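Local coordinates for Phospholipase/Carboxylesterase (PDB 4H0C), which probably hydrolyses carboxylic esters, perhaps including palmitoyl thioesters on proteins, as a member of the AB hydrolase superfamily, at residues V16-A21 against A51-Q56; K23-L28 against L45-M50. All coordinates share one frame; numbering follows the deposited sequence.

Contact 1. Residues V16-A21 against A51-Q56; sequences VPVQRA and AIYAPQ
The carbonyl oxygen of Pro17 takes two backbone bonds from within its own loop: Arg20 N donates to Pro17 O at 2.9 Å, and Ala21 N adds a weak second bond. With Val18 and Gln19 both in right-handed helical backbone conformation, 17-20 closes as a type I turn. This folds 16-21 back on itself, so that Val16, Val18 and Ala21 all meet the start of strand 50-55, chiefly Ala51. No conventional hydrogen bond joins the two segments. Val16 O instead receives a CA-H...O contact from Ala51, Ala51 CA to Val16 O 3.2 Å, while the methyl of Ala51 presses on the same oxygen. That methyl is also met by the methyl of Ala21, CB to CB 3.7 Å, and by one branch of Val18, CG2 to Ala51 CB 3.9 Å. Val18 is turned (chi1 75°) with CG1 in the crowded position between N and the carbonyl carbon; CG2, anti to N, reaches Tyr53. The two side chains cross at about a right angle, and Val18 CG2 lies at the ring edge near its plane, 3.4 Å from Tyr53 OH and 4.0 Å from Tyr53 CE2. Tyr53 also packs on Val88 and Ile92 of helix 77-94, and Val18 touches Gln95. An alanine at Tyr53 removes ring and hydroxyl and would probably deprive Val18 of its edge contact and loosen the packing against that helix. Backbone bonds of Val16 with Met50 and of Ile52 with Ser14 continue the pairing of strands 11-15 and 50-55. The loop leads from antiparallel edge strand 11-15 past the start of its neighbour 50-55 into 23-28, a strand order consistent with the alpha/beta-hydrolase sheet.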
loop_
_atom_site.group_PDB
_atom_site.type_symbol
_atom_site.label_atom_id
_atom_site.label_comp_id
_atom_site.label_asym_id
_atom_site.label_seq_id
_atom_site.Cartn_x
_atom_site.Cartn_y
_atom_site.Cartn_z
ATOM N N VAL A 16 -8.904 3.559 16.518
ATOM C CA VAL A 16 -10.292 3.650 16.990
ATOM C C VAL A 16 -10.995 2.297 16.874
ATOM O O VAL A 16 -10.960 1.674 15.818
ATOM C CB VAL A 16 -11.084 4.686 16.155
ATOM C CG1 VAL A 16 -12.498 4.877 16.710
ATOM C CG2 VAL A 16 -10.311 6.005 16.056
ATOM N N PRO A 17 -11.647 1.839 17.956
ATOM C CA PRO A 17 -12.483 0.618 17.898
ATOM C C PRO A 17 -13.390 0.670 16.673
ATOM O O PRO A 17 -14.051 1.695 16.420
ATOM C CB PRO A 17 -13.294 0.702 19.192
ATOM C CG PRO A 17 -12.368 1.414 20.139
ATOM C CD PRO A 17 -11.614 2.417 19.318
ATOM N N VAL A 18 -13.391 -0.404 15.889
ATOM C CA VAL A 18 -13.982 -0.328 14.559
ATOM C C VAL A 18 -15.472 0.043 14.551
ATOM O O VAL A 18 -15.933 0.728 13.641
ATOM C CB VAL A 18 -13.654 -1.584 13.718
ATOM C CG1 VAL A 18 -14.481 -2.757 14.192
ATOM C CG2 VAL A 18 -13.840 -1.299 12.230
ATOM N N GLN A 19 -16.201 -0.381 15.587
ATOM C CA GLN A 19 -17.617 -0.058 15.693
ATOM C C GLN A 19 -17.886 1.444 15.837
ATOM O O GLN A 19 -19.001 1.902 15.571
ATOM C CB GLN A 19 -18.278 -0.808 16.857
ATOM C CG GLN A 19 -18.284 -2.330 16.732
ATOM C CD GLN A 19 -18.491 -3.017 18.089
ATOM O OE1 GLN A 19 -17.662 -2.870 19.001
ATOM N NE2 GLN A 19 -19.592 -3.762 18.232
ATOM N N ARG A 20 -16.888 2.212 16.267
ATOM C CA ARG A 20 -17.096 3.646 16.470
ATOM C C ARG A 20 -16.474 4.477 15.347
ATOM O O ARG A 20 -16.849 5.631 15.141
ATOM C CB ARG A 20 -16.576 4.077 17.849
ATOM C CG ARG A 20 -17.445 3.546 18.990
ATOM C CD ARG A 20 -17.179 4.136 20.375
ATOM N NE ARG A 20 -17.981 3.387 21.351
ATOM C CZ ARG A 20 -19.254 3.652 21.648
ATOM N NH1 ARG A 20 -19.876 4.663 21.072
ATOM N NH2 ARG A 20 -19.917 2.890 22.515
ATOM N N ALA A 21 -15.547 3.870 14.608
ATOM C CA ALA A 21 -14.699 4.603 13.674
ATOM C C ALA A 21 -15.444 5.114 12.444
ATOM O O ALA A 21 -16.252 4.394 11.857
ATOM C CB ALA A 21 -13.525 3.737 13.260
ATOM N N ALA A 51 -9.805 3.412 12.450
ATOM C CA ALA A 51 -9.600 2.040 12.902
ATOM C C ALA A 51 -8.412 1.544 12.083
ATOM O O ALA A 51 -8.432 1.626 10.861
ATOM C CB ALA A 51 -10.843 1.193 12.653
ATOM N N ILE A 52 -7.382 1.042 12.751
ATOM C CA ILE A 52 -6.144 0.621 12.066
ATOM C C ILE A 52 -6.108 -0.895 11.963
ATOM O O ILE A 52 -6.246 -1.588 12.980
ATOM C CB ILE A 52 -4.893 1.136 12.817
ATOM C CG1 ILE A 52 -4.867 2.675 12.843
ATOM C CG2 ILE A 52 -3.610 0.501 12.273
ATOM C CD1 ILE A 52 -3.908 3.239 13.879
ATOM N N TYR A 53 -5.987 -1.400 10.732
ATOM C CA TYR A 53 -5.773 -2.826 10.471
ATOM C C TYR A 53 -4.418 -3.019 9.815
ATOM O O TYR A 53 -4.134 -2.387 8.805
ATOM C CB TYR A 53 -6.817 -3.334 9.471
ATOM C CG TYR A 53 -8.197 -3.529 10.074
ATOM C CD1 TYR A 53 -8.767 -4.806 10.157
ATOM C CD2 TYR A 53 -8.942 -2.444 10.530
ATOM C CE1 TYR A 53 -10.032 -4.996 10.709
ATOM C CE2 TYR A 53 -10.201 -2.632 11.099
ATOM C CZ TYR A 53 -10.735 -3.918 11.179
ATOM O OH TYR A 53 -11.974 -4.142 11.727
ATOM N N ALA A 54 -3.599 -3.924 10.346
ATOM C CA ALA A 54 -2.299 -4.210 9.755
ATOM C C ALA A 54 -2.141 -5.732 9.654
ATOM O O ALA A 54 -1.939 -6.397 10.673
ATOM C CB ALA A 54 -1.188 -3.607 10.596
ATOM N N PRO A 55 -2.262 -6.294 8.435
ATOM C CA PRO A 55 -2.074 -7.740 8.324
ATOM C C PRO A 55 -0.600 -8.079 8.444
ATOM O O PRO A 55 0.248 -7.284 8.021
ATOM C CB PRO A 55 -2.593 -8.074 6.913
ATOM C CG PRO A 55 -2.481 -6.804 6.144
ATOM C CD PRO A 55 -2.714 -5.691 7.163
ATOM N N GLN A 56 -0.291 -9.234 9.035
ATOM C CA GLN A 56 1.094 -9.666 9.174
ATOM C C GLN A 56 1.439 -10.674 8.086
ATOM O O GLN A 56 0.746 -11.683 7.946
ATOM C CB GLN A 56 1.317 -10.317 10.555
ATOM C CG GLN A 56 2.663 -11.015 10.691
ATOM C CD GLN A 56 3.828 -10.033 10.748
ATOM O OE1 GLN A 56 3.810 -9.078 11.542
ATOM N NE2 GLN A 56 4.854 -10.262 9.913
#

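Contact 2. Residues K23-L28 against L45-M50; sequences KAVVML and LKLDEM
Lys23 and the selenomethionine at Met50 cross obliquely on one face of the sheet, where their residues form a parallel bridge. The Lys23 chain runs extended, whereas Met50 is bent at chi2 (68°), which brings its selenium and terminal methyl along the lysine's aliphatic part: Met50 CG lies 3.8 Å from Lys23 CB, and further out Met50 CE is 4.0 Å from Lys23 CD. In the backbone, Met50 CA makes a CA-H...O contact of 3.3 Å to Lys23 O. Val25 meets Met50 at about a right angle. Its CG1, held in the crowded position between N and the carbonyl carbon, touches Met50 CB at 3.9 Å and also faces a methyl of Leu47. Deeper along the strand the selenomethionine at Met27 and Leu47 reach toward each other tip to tip, Met27 CE to Leu47 CD1 3.9 Å; a bend at chi3 (72°) swings that methyl round, and Leu45 CD1 lies beside it more loosely. Segment 45-50 is shaped by two successive turns: Lys46 centres an inverse gamma turn, and a type I turn runs from Leu47 to Met50, with Met50 N bonded to Leu47 O at 3.0 Å. At the outer end Lys23 NZ and Glu49 OE1 stay 4.4 Å apart, too far for a salt bridge, though their charges probably attract. Lys23 N is buried here without any partner. The side chain of Lys23 also comes within about 4 Å of the sodium ion bound by Ile208 and Lys210. Leu47 and Met50 touch Leu209, and Tyr103 of strand 102-107 touches Lys23, Val25 and Met50. Val25 and Met27 also pack on Ile52 of strand 50-55, while Ala24 and Val26 pack on Ile92 of helix 77-94.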
loop_
_atom_site.group_PDB
_atom_site.type_symbol
_atom_site.label_atom_id
_atom_site.label_comp_id
_atom_site.label_asym_id
_atom_site.label_seq_id
_atom_site.Cartn_x
_atom_site.Cartn_y
_atom_site.Cartn_z
ATOM N N LYS A 23 -13.568 6.145 9.899
ATOM C CA LYS A 23 -12.613 5.841 8.833
ATOM C C LYS A 23 -11.753 4.658 9.261
ATOM O O LYS A 23 -11.707 4.308 10.458
ATOM C CB LYS A 23 -11.699 7.059 8.566
ATOM C CG LYS A 23 -12.411 8.349 8.260
ATOM C CD LYS A 23 -11.441 9.512 8.155
ATOM C CE LYS A 23 -12.130 10.694 7.478
ATOM N NZ LYS A 23 -11.214 11.867 7.477
ATOM N N ALA A 24 -11.072 4.048 8.294
ATOM C CA ALA A 24 -10.159 2.960 8.588
ATOM C C ALA A 24 -8.946 3.093 7.736
ATOM O O ALA A 24 -8.996 3.729 6.678
ATOM C CB ALA A 24 -10.813 1.616 8.321
ATOM N N VAL A 25 -7.855 2.495 8.187
ATOM C CA VAL A 25 -6.633 2.490 7.373
ATOM C C VAL A 25 -6.027 1.093 7.403
ATOM O O VAL A 25 -5.932 0.475 8.479
ATOM C CB VAL A 25 -5.592 3.551 7.821
ATOM C CG1 VAL A 25 -5.111 3.316 9.263
ATOM C CG2 VAL A 25 -4.395 3.533 6.863
ATOM N N VAL A 26 -5.693 0.584 6.218
ATOM C CA VAL A 26 -5.000 -0.678 6.054
ATOM C C VAL A 26 -3.517 -0.346 5.914
ATOM O O VAL A 26 -3.138 0.353 4.978
ATOM C CB VAL A 26 -5.501 -1.422 4.788
ATOM C CG1 VAL A 26 -4.707 -2.707 4.610
ATOM C CG2 VAL A 26 -6.996 -1.674 4.875
HETATM N N MSE A 27 -2.686 -0.824 6.857
HETATM C CA MSE A 27 -1.258 -0.498 6.885
HETATM C C MSE A 27 -0.454 -1.751 6.557
HETATM O O MSE A 27 -0.647 -2.789 7.177
HETATM C CB MSE A 27 -0.857 0.085 8.249
HETATM C CG MSE A 27 -1.762 1.246 8.661
HETATM SE SE MSE A 27 -1.141 2.100 10.247
HETATM C CE MSE A 27 0.416 3.018 9.536
ATOM N N LEU A 28 0.457 -1.637 5.594
ATOM C CA LEU A 28 1.185 -2.785 5.062
ATOM C C LEU A 28 2.679 -2.588 5.279
ATOM O O LEU A 28 3.281 -1.656 4.734
ATOM C CB LEU A 28 0.835 -3.021 3.574
ATOM C CG LEU A 28 -0.674 -3.246 3.288
ATOM C CD1 LEU A 28 -0.952 -3.314 1.795
ATOM C CD2 LEU A 28 -1.187 -4.521 3.949
ATOM N N LEU A 45 1.894 9.928 11.666
ATOM C CA LEU A 45 0.836 10.139 10.683
ATOM C C LEU A 45 -0.485 10.481 11.365
ATOM O O LEU A 45 -0.791 9.947 12.446
ATOM C CB LEU A 45 0.645 8.873 9.847
ATOM C CG LEU A 45 1.779 8.521 8.890
ATOM C CD1 LEU A 45 1.560 7.136 8.292
ATOM C CD2 LEU A 45 1.903 9.564 7.782
ATOM N N LYS A 46 -1.260 11.369 10.733
ATOM C CA LYS A 46 -2.574 11.787 11.250
ATOM C C LYS A 46 -3.604 10.682 10.997
ATOM O O LYS A 46 -4.351 10.736 10.012
ATOM C CB LYS A 46 -2.989 13.112 10.571
ATOM C CG LYS A 46 -4.274 13.741 11.089
ATOM C CD LYS A 46 -4.455 15.186 10.612
ATOM C CE LYS A 46 -5.902 15.502 10.242
ATOM N NZ LYS A 46 -6.961 14.802 11.022
ATOM N N LEU A 47 -3.640 9.683 11.887
ATOM C CA LEU A 47 -4.547 8.530 11.739
ATOM C C LEU A 47 -5.481 8.400 12.937
ATOM O O LEU A 47 -6.060 7.344 13.174
ATOM C CB LEU A 47 -3.737 7.244 11.584
ATOM C CG LEU A 47 -2.804 7.239 10.366
ATOM C CD1 LEU A 47 -1.901 6.027 10.447
ATOM C CD2 LEU A 47 -3.600 7.253 9.063
ATOM N N ASP A 48 -5.614 9.471 13.708
ATOM C CA ASP A 48 -6.289 9.368 15.002
ATOM C C ASP A 48 -7.802 9.101 14.892
ATOM O O ASP A 48 -8.410 8.670 15.870
ATOM C CB ASP A 48 -5.991 10.594 15.860
ATOM C CG ASP A 48 -6.649 11.826 15.324
ATOM O OD1 ASP A 48 -6.183 12.325 14.278
ATOM O OD2 ASP A 48 -7.634 12.288 15.947
ATOM N N GLU A 49 -8.393 9.324 13.708
ATOM C CA GLU A 49 -9.819 9.000 13.486
ATOM C C GLU A 49 -10.033 7.623 12.835
ATOM O O GLU A 49 -11.186 7.194 12.603
ATOM C CB GLU A 49 -10.517 10.093 12.680
ATOM C CG GLU A 49 -10.661 11.382 13.470
ATOM C CD GLU A 49 -11.130 12.549 12.633
ATOM O OE1 GLU A 49 -10.430 12.898 11.651
ATOM O OE2 GLU A 49 -12.196 13.118 12.963
HETATM N N MSE A 50 -8.936 6.900 12.606
HETATM C CA MSE A 50 -9.029 5.617 11.900
HETATM C C MSE A 50 -8.988 4.400 12.818
HETATM O O MSE A 50 -8.229 4.357 13.813
HETATM C CB MSE A 50 -7.906 5.432 10.882
HETATM C CG MSE A 50 -8.074 6.208 9.544
HETATM SE SE MSE A 50 -7.909 8.113 9.866
HETATM C CE MSE A 50 -7.566 8.599 8.021
#

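The two contacts lie about 8 Å apart between centres, on the same side of the chain's centre. Their segments come along the chain in the order 16-21, 23-28, 45-50 and 51-56, so the outer pair, contact 1, encloses the inner pair, contact 2. Strands 23-28 and 50-55 are parallel neighbours in the sheet, probably joined by Ala51 O to Val25 N and Tyr53 O to Met27 N bonds, both 2.9 Å. Pro55 packs on Leu28 between the same two strands, and Val16 CG2 packs on Asp48 O, joining the two loops. Together, contact 1 at the side of edge strand 11-15 and contact 2 further in build the N-terminal part of the alpha/beta-hydrolase sheet.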